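Local coordinates for protein ATP phosphoribosyltransferase regulatory subunit (Bacillus halodurans, PDB 3OD1) that probably serves as the regulatory partner of the HisG subunit in the first step of histidine biosynthesis, built on a histidyl-tRNA synthetase-like class II fold, at residues B[61-65]-B[66-70]; B[87-90]-B[91-95]; B[316-320]-B[321-325]. All coordinates share one frame; numbering follows the deposited sequence.

Interaction 1 (B[61-65]-B[66-70])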
# COMPACT_ATOMS: atom_id res chain seq x y z
N SER B 61 -3.83 18.84 -10.11
CA SER B 61 -2.66 17.97 -10.13
C SER B 61 -1.64 18.44 -11.17
O SER B 61 -2.01 19.05 -12.19
CB SER B 61 -3.08 16.54 -10.45
OG SER B 61 -1.95 15.72 -10.68
N ALA B 62 -0.37 18.16 -10.92
CA ALA B 62 0.69 18.46 -11.88
C ALA B 62 0.63 17.54 -13.09
O ALA B 62 1.18 17.84 -14.15
CB ALA B 62 2.07 18.35 -11.21
N ILE B 63 -0.04 16.40 -12.93
CA ILE B 63 -0.20 15.42 -14.00
C ILE B 63 -1.14 15.96 -15.07
O ILE B 63 -2.22 16.47 -14.75
CB ILE B 63 -0.74 14.08 -13.44
CG1 ILE B 63 0.10 13.66 -12.24
CG2 ILE B 63 -0.72 13.00 -14.51
CD1 ILE B 63 1.60 13.69 -12.51
N LEU B 64 -0.72 15.87 -16.33
CA LEU B 64 -1.49 16.45 -17.43
C LEU B 64 -2.82 15.75 -17.58
O LEU B 64 -2.92 14.55 -17.32
CB LEU B 64 -0.70 16.36 -18.74
CG LEU B 64 0.17 17.56 -19.10
CD1 LEU B 64 0.57 18.35 -17.86
CD2 LEU B 64 1.37 17.11 -19.91
N ASP B 65 -3.83 16.49 -17.99
CA ASP B 65 -5.18 15.96 -18.07
C ASP B 65 -5.25 14.65 -18.86
O ASP B 65 -5.96 13.71 -18.48
CB ASP B 65 -6.11 17.00 -18.67
CG ASP B 65 -7.57 16.64 -18.50
OD1 ASP B 65 -8.15 16.95 -17.43
OD2 ASP B 65 -8.13 16.04 -19.43
N GLN B 66 -4.52 14.58 -19.96
CA GLN B 66 -4.55 13.42 -20.83
C GLN B 66 -3.94 12.19 -20.15
O GLN B 66 -4.21 11.05 -20.54
CB GLN B 66 -3.81 13.72 -22.14
CG GLN B 66 -3.97 12.68 -23.22
CD GLN B 66 -3.41 13.16 -24.56
OE1 GLN B 66 -3.24 14.36 -24.79
NE2 GLN B 66 -3.13 12.21 -25.46
N GLN B 67 -3.13 12.42 -19.12
CA GLN B 67 -2.49 11.33 -18.38
C GLN B 67 -3.28 10.86 -17.16
O GLN B 67 -2.86 9.94 -16.46
CB GLN B 67 -1.09 11.75 -17.92
CG GLN B 67 -0.03 11.71 -19.01
CD GLN B 67 0.22 10.31 -19.51
OE1 GLN B 67 0.61 9.42 -18.73
NE2 GLN B 67 0.00 10.08 -20.80
N LEU B 68 -4.42 11.49 -16.89
CA LEU B 68 -5.19 11.11 -15.71
C LEU B 68 -5.99 9.85 -15.97
O LEU B 68 -6.54 9.68 -17.07
CB LEU B 68 -6.14 12.23 -15.29
CG LEU B 68 -5.49 13.55 -14.87
CD1 LEU B 68 -6.54 14.63 -14.74
CD2 LEU B 68 -4.73 13.37 -13.56
N PHE B 69 -6.05 8.94 -14.98
CA PHE B 69 -6.97 7.82 -15.06
C PHE B 69 -8.34 8.26 -14.56
O PHE B 69 -8.60 8.30 -13.34
CB PHE B 69 -6.47 6.61 -14.24
CG PHE B 69 -7.17 5.31 -14.59
CD1 PHE B 69 -8.54 5.17 -14.41
CD2 PHE B 69 -6.46 4.23 -15.08
CE1 PHE B 69 -9.20 3.98 -14.72
CE2 PHE B 69 -7.11 3.02 -15.39
CZ PHE B 69 -8.48 2.91 -15.22
N LYS B 70 -9.21 8.59 -15.50
CA LYS B 70 -10.58 9.00 -15.20
C LYS B 70 -11.55 7.83 -15.21
O LYS B 70 -11.36 6.84 -15.93
CB LYS B 70 -11.05 10.05 -16.22
CG LYS B 70 -10.25 11.35 -16.21
CD LYS B 70 -10.57 12.20 -17.43
CE LYS B 70 -9.68 13.44 -17.51
NZ LYS B 70 -10.24 14.46 -18.47
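I63, L64 and D65 meet Q67, L68 and K70 round a short 3-10 turn that carries the chain from helix 54-60 to strand 69-72 in the class II synthetase-like core. The helix has just ended at S61, and an ST turn follows: S61 OG accepts I63 N at 3.0 Å and is also hydrogen-bonded to D84. I63 touches the second half of the turn through CB and CG2. Its chi1 of -50° leaves CG1 beside the backbone N and puts CG2 anti to it; I63 CG2 lies 3.7 Å from Q67 CB, the two side chains at about a right angle, while I63 CB rests 4.1 Å from L68 CD2. L64 contributes mainly its carbonyl: L64 O takes Q67 N at 2.8 Å. One residue on, D65 O accepts L68 N at 3.1 Å and repeats the i to i+3 step, and L68 CD1 tucks under the turn 3.8 Å from D65 CA. The D65 carboxylate is shared: OD1 is hydrogen-bonded to the Y54 hydroxyl, which also makes a weak bond to K70 NZ and thus touches both charged groups. K70 reaches back with an extended chain, and its NZ meets D65 OD2 on the syn side at 2.8 Å, 25° out of the carboxylate plane.

Interaction 2 (B[87-90]-B[91-95])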
# COMPACT_ATOMS: atom_id res chain seq x y z
N ALA B 87 -1.27 16.83 -4.54
CA ALA B 87 -2.58 17.47 -4.51
C ALA B 87 -3.50 16.88 -3.42
O ALA B 87 -4.19 17.63 -2.70
CB ALA B 87 -3.23 17.45 -5.90
N PRO B 88 -3.50 15.54 -3.26
CA PRO B 88 -4.26 15.00 -2.13
C PRO B 88 -3.72 15.52 -0.80
O PRO B 88 -4.51 15.81 0.09
CB PRO B 88 -4.08 13.48 -2.27
CG PRO B 88 -3.96 13.29 -3.78
CD PRO B 88 -3.13 14.49 -4.24
N ILE B 89 -2.41 15.65 -0.66
CA ILE B 89 -1.88 16.16 0.61
C ILE B 89 -2.28 17.63 0.81
O ILE B 89 -2.58 18.05 1.92
CB ILE B 89 -0.36 15.94 0.73
CG1 ILE B 89 -0.09 14.46 1.05
CG2 ILE B 89 0.23 16.85 1.81
CD1 ILE B 89 1.36 14.07 0.99
N ALA B 90 -2.32 18.40 -0.27
CA ALA B 90 -2.77 19.79 -0.17
C ALA B 90 -4.21 19.85 0.33
O ALA B 90 -4.55 20.66 1.20
CB ALA B 90 -2.63 20.50 -1.51
N ARG B 91 -5.07 18.98 -0.21
CA ARG B 91 -6.45 18.89 0.25
C ARG B 91 -6.51 18.56 1.74
O ARG B 91 -7.26 19.17 2.50
CB ARG B 91 -7.26 17.85 -0.54
CG ARG B 91 -8.74 17.72 -0.06
CD ARG B 91 -9.54 16.64 -0.80
NE ARG B 91 -8.84 15.34 -0.82
CZ ARG B 91 -8.49 14.65 0.26
NH1 ARG B 91 -8.78 15.10 1.48
NH2 ARG B 91 -7.84 13.49 0.13
N LEU B 92 -5.70 17.60 2.15
CA LEU B 92 -5.68 17.13 3.52
C LEU B 92 -5.29 18.28 4.43
O LEU B 92 -5.95 18.54 5.45
CB LEU B 92 -4.67 15.98 3.64
CG LEU B 92 -4.84 14.89 4.69
CD1 LEU B 92 -3.67 13.94 4.60
CD2 LEU B 92 -4.92 15.50 6.07
N VAL B 93 -4.22 18.97 4.05
CA VAL B 93 -3.68 20.09 4.81
C VAL B 93 -4.68 21.23 5.01
O VAL B 93 -4.74 21.81 6.09
CB VAL B 93 -2.40 20.65 4.14
CG1 VAL B 93 -1.96 21.96 4.81
CG2 VAL B 93 -1.29 19.62 4.21
N ALA B 94 -5.46 21.55 3.97
CA ALA B 94 -6.41 22.66 4.05
C ALA B 94 -7.72 22.27 4.73
O ALA B 94 -8.56 23.13 4.95
CB ALA B 94 -6.69 23.23 2.67
N SER B 95 -7.90 20.99 5.05
CA SER B 95 -9.15 20.55 5.67
C SER B 95 -8.94 19.81 6.98
O SER B 95 -9.01 20.42 8.05
CB SER B 95 -9.95 19.69 4.69
OG SER B 95 -9.19 18.57 4.28
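R91 lies against P88 one turn earlier in helix 86-94, and its side chain can be traced from the backbone to a doubly paired tip. At the root, R91 CB is 3.5 Å from P88 O. The chain then runs out with CG anti to the backbone N (chi1 180°) and stays extended through CD. The side chain as a whole packs on P49 and F307, and on M9 of the second subunit. A bend at chi3 (51°) swings the flat group back beside the helix. P88 O consequently lies over one face of the R91 guanidinium, 4.0 Å above the plane and offset toward its rim, with R91 CZ and R91 NH2 each 4.1 Å from that oxygen. This is an approach over a face and not a hydrogen bond; P88 O is instead the acceptor of L92 N at 3.0 Å, in the regular alpha-helical pattern. Beyond the helix, R91 NH2 forms a salt bridge with E52, and R91 NH1 forms one with D18 of the second subunit. On another side of the helix, I89 and V93 make an apolar pair, CG2 to CG2 at 4.0 Å, and V93 CG2 lies 3.1 Å from I89 O. I89 and V93 also pack on strands 104-113 and 125-134, while A90 faces helix 303-306. The chemistry thus divides the helix: aliphatic branches seat it on the central sheet, and one buried arginine, paired with a carboxylate from each subunit, ties it into the dimer interface, where the two acids would be expected to offset the cost of burying the positive charge.

Interaction 3 (B[316-320]-B[321-325])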
# COMPACT_ATOMS: atom_id res chain seq x y z
N PHE B 316 9.57 16.33 -2.70
CA PHE B 316 10.07 15.47 -3.75
C PHE B 316 9.27 14.17 -3.83
O PHE B 316 8.58 13.79 -2.88
CB PHE B 316 11.57 15.16 -3.57
CG PHE B 316 11.88 14.26 -2.38
CD1 PHE B 316 11.74 12.88 -2.47
CD2 PHE B 316 12.35 14.80 -1.19
CE1 PHE B 316 12.03 12.06 -1.39
CE2 PHE B 316 12.66 13.98 -0.10
CZ PHE B 316 12.51 12.62 -0.20
N GLY B 317 9.38 13.51 -4.97
CA GLY B 317 8.81 12.19 -5.17
C GLY B 317 9.85 11.27 -5.78
O GLY B 317 10.69 11.71 -6.56
N VAL B 318 9.81 10.00 -5.40
CA VAL B 318 10.71 8.98 -5.92
C VAL B 318 9.90 7.87 -6.58
O VAL B 318 8.98 7.35 -5.97
CB VAL B 318 11.54 8.35 -4.79
CG1 VAL B 318 12.49 7.27 -5.36
CG2 VAL B 318 12.33 9.44 -4.04
N ARG B 319 10.24 7.53 -7.82
CA ARG B 319 9.64 6.39 -8.53
C ARG B 319 10.31 5.10 -8.09
O ARG B 319 11.45 4.84 -8.47
CB ARG B 319 9.82 6.54 -10.05
CG ARG B 319 8.78 7.41 -10.72
CD ARG B 319 7.46 6.68 -10.83
NE ARG B 319 7.57 5.38 -11.50
CZ ARG B 319 7.33 5.17 -12.80
NH1 ARG B 319 7.45 3.96 -13.31
NH2 ARG B 319 6.98 6.18 -13.59
N ILE B 320 9.60 4.31 -7.30
CA ILE B 320 10.18 3.15 -6.64
C ILE B 320 10.65 2.09 -7.63
O ILE B 320 11.73 1.52 -7.50
CB ILE B 320 9.20 2.51 -5.64
CG1 ILE B 320 8.82 3.52 -4.54
CG2 ILE B 320 9.78 1.25 -5.02
CD1 ILE B 320 9.98 3.95 -3.72
N ASP B 321 9.83 1.81 -8.64
CA ASP B 321 10.19 0.78 -9.59
C ASP B 321 11.45 1.16 -10.37
O ASP B 321 12.29 0.31 -10.64
CB ASP B 321 9.00 0.41 -10.50
CG ASP B 321 8.29 1.62 -11.10
OD1 ASP B 321 7.41 1.40 -11.97
OD2 ASP B 321 8.59 2.78 -10.71
N LEU B 322 11.59 2.44 -10.69
CA LEU B 322 12.78 2.91 -11.38
C LEU B 322 13.99 2.81 -10.46
O LEU B 322 15.10 2.52 -10.90
CB LEU B 322 12.59 4.36 -11.86
CG LEU B 322 11.54 4.58 -12.96
CD1 LEU B 322 11.39 6.07 -13.33
CD2 LEU B 322 11.86 3.75 -14.20
N LEU B 323 13.78 3.07 -9.17
CA LEU B 323 14.88 3.01 -8.21
C LEU B 323 15.35 1.56 -8.03
O LEU B 323 16.55 1.28 -8.00
CB LEU B 323 14.47 3.62 -6.87
CG LEU B 323 15.49 3.53 -5.73
CD1 LEU B 323 16.85 4.12 -6.16
CD2 LEU B 323 14.95 4.21 -4.46
N VAL B 324 14.41 0.63 -7.91
CA VAL B 324 14.77 -0.79 -7.79
C VAL B 324 15.60 -1.26 -9.00
O VAL B 324 16.65 -1.89 -8.83
CB VAL B 324 13.53 -1.69 -7.60
CG1 VAL B 324 13.93 -3.18 -7.55
CG2 VAL B 324 12.77 -1.32 -6.32
N GLU B 325 15.14 -0.93 -10.21
CA GLU B 325 15.92 -1.17 -11.42
C GLU B 325 17.35 -0.64 -11.30
O GLU B 325 18.32 -1.34 -11.61
CB GLU B 325 15.29 -0.46 -12.61
CG GLU B 325 14.12 -1.15 -13.29
CD GLU B 325 13.59 -0.31 -14.46
OE1 GLU B 325 12.36 -0.33 -14.70
OE2 GLU B 325 14.39 0.40 -15.12
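R319 and D321 face each other obliquely where strand 313-319 turns into helix 320-327, a strand-then-helix unit that is probably the counterpart of motif 3 of class II synthetases. The guanidinium meets the carboxylate side-on through NE and NH1, the two planes 34° apart. R319 NE points to the syn lone pair of D321 OD2 at 2.9 Å, nearly in the guanidinium plane; R319 NH1 reaches D321 OD1, also at 2.9 Å, and adds a weak bond to OD2. Two bends, at chi2 and chi3, fold the arginine over the helix start, and D321 turns to meet it with CG between its backbone N and carbonyl carbon (chi1 48°). D321 lies in the first turn of the helix, whose N-terminal end would probably stabilise its charge; OD2 also accepts a weak bond from L322 N. L322 CD1 lies over the centre of one guanidinium face, 4.2 Å above the plane, while F126 makes a cation-pi contact with R319. R319 O, from the N-cap position, takes L323 N at 3.0 Å. On the side covered by M34 of helix 21-40, V318 and L323 cross at a slant, V318 CG1 lying 4.0 Å from L323 CD2.

Along the chain the three contacts follow in series, each closing a short local segment, with no nesting or crossing. Interaction 1 comes first, turning the chain from helix 54-60 into strand 69-72 of the small antiparallel sheet. Interaction 2 lies within helix 86-94, which packs on the large mixed sheet. D84 joins the two, bonding S61 of one and A87 N of the other; both also touch the second subunit. Interaction 3 comes some 220 residues later, where strand 313-319 of that large sheet passes into helix 320-327, within one subunit. Its centre is about 20 Å from that of interaction 1 and about 23 Å from that of interaction 2.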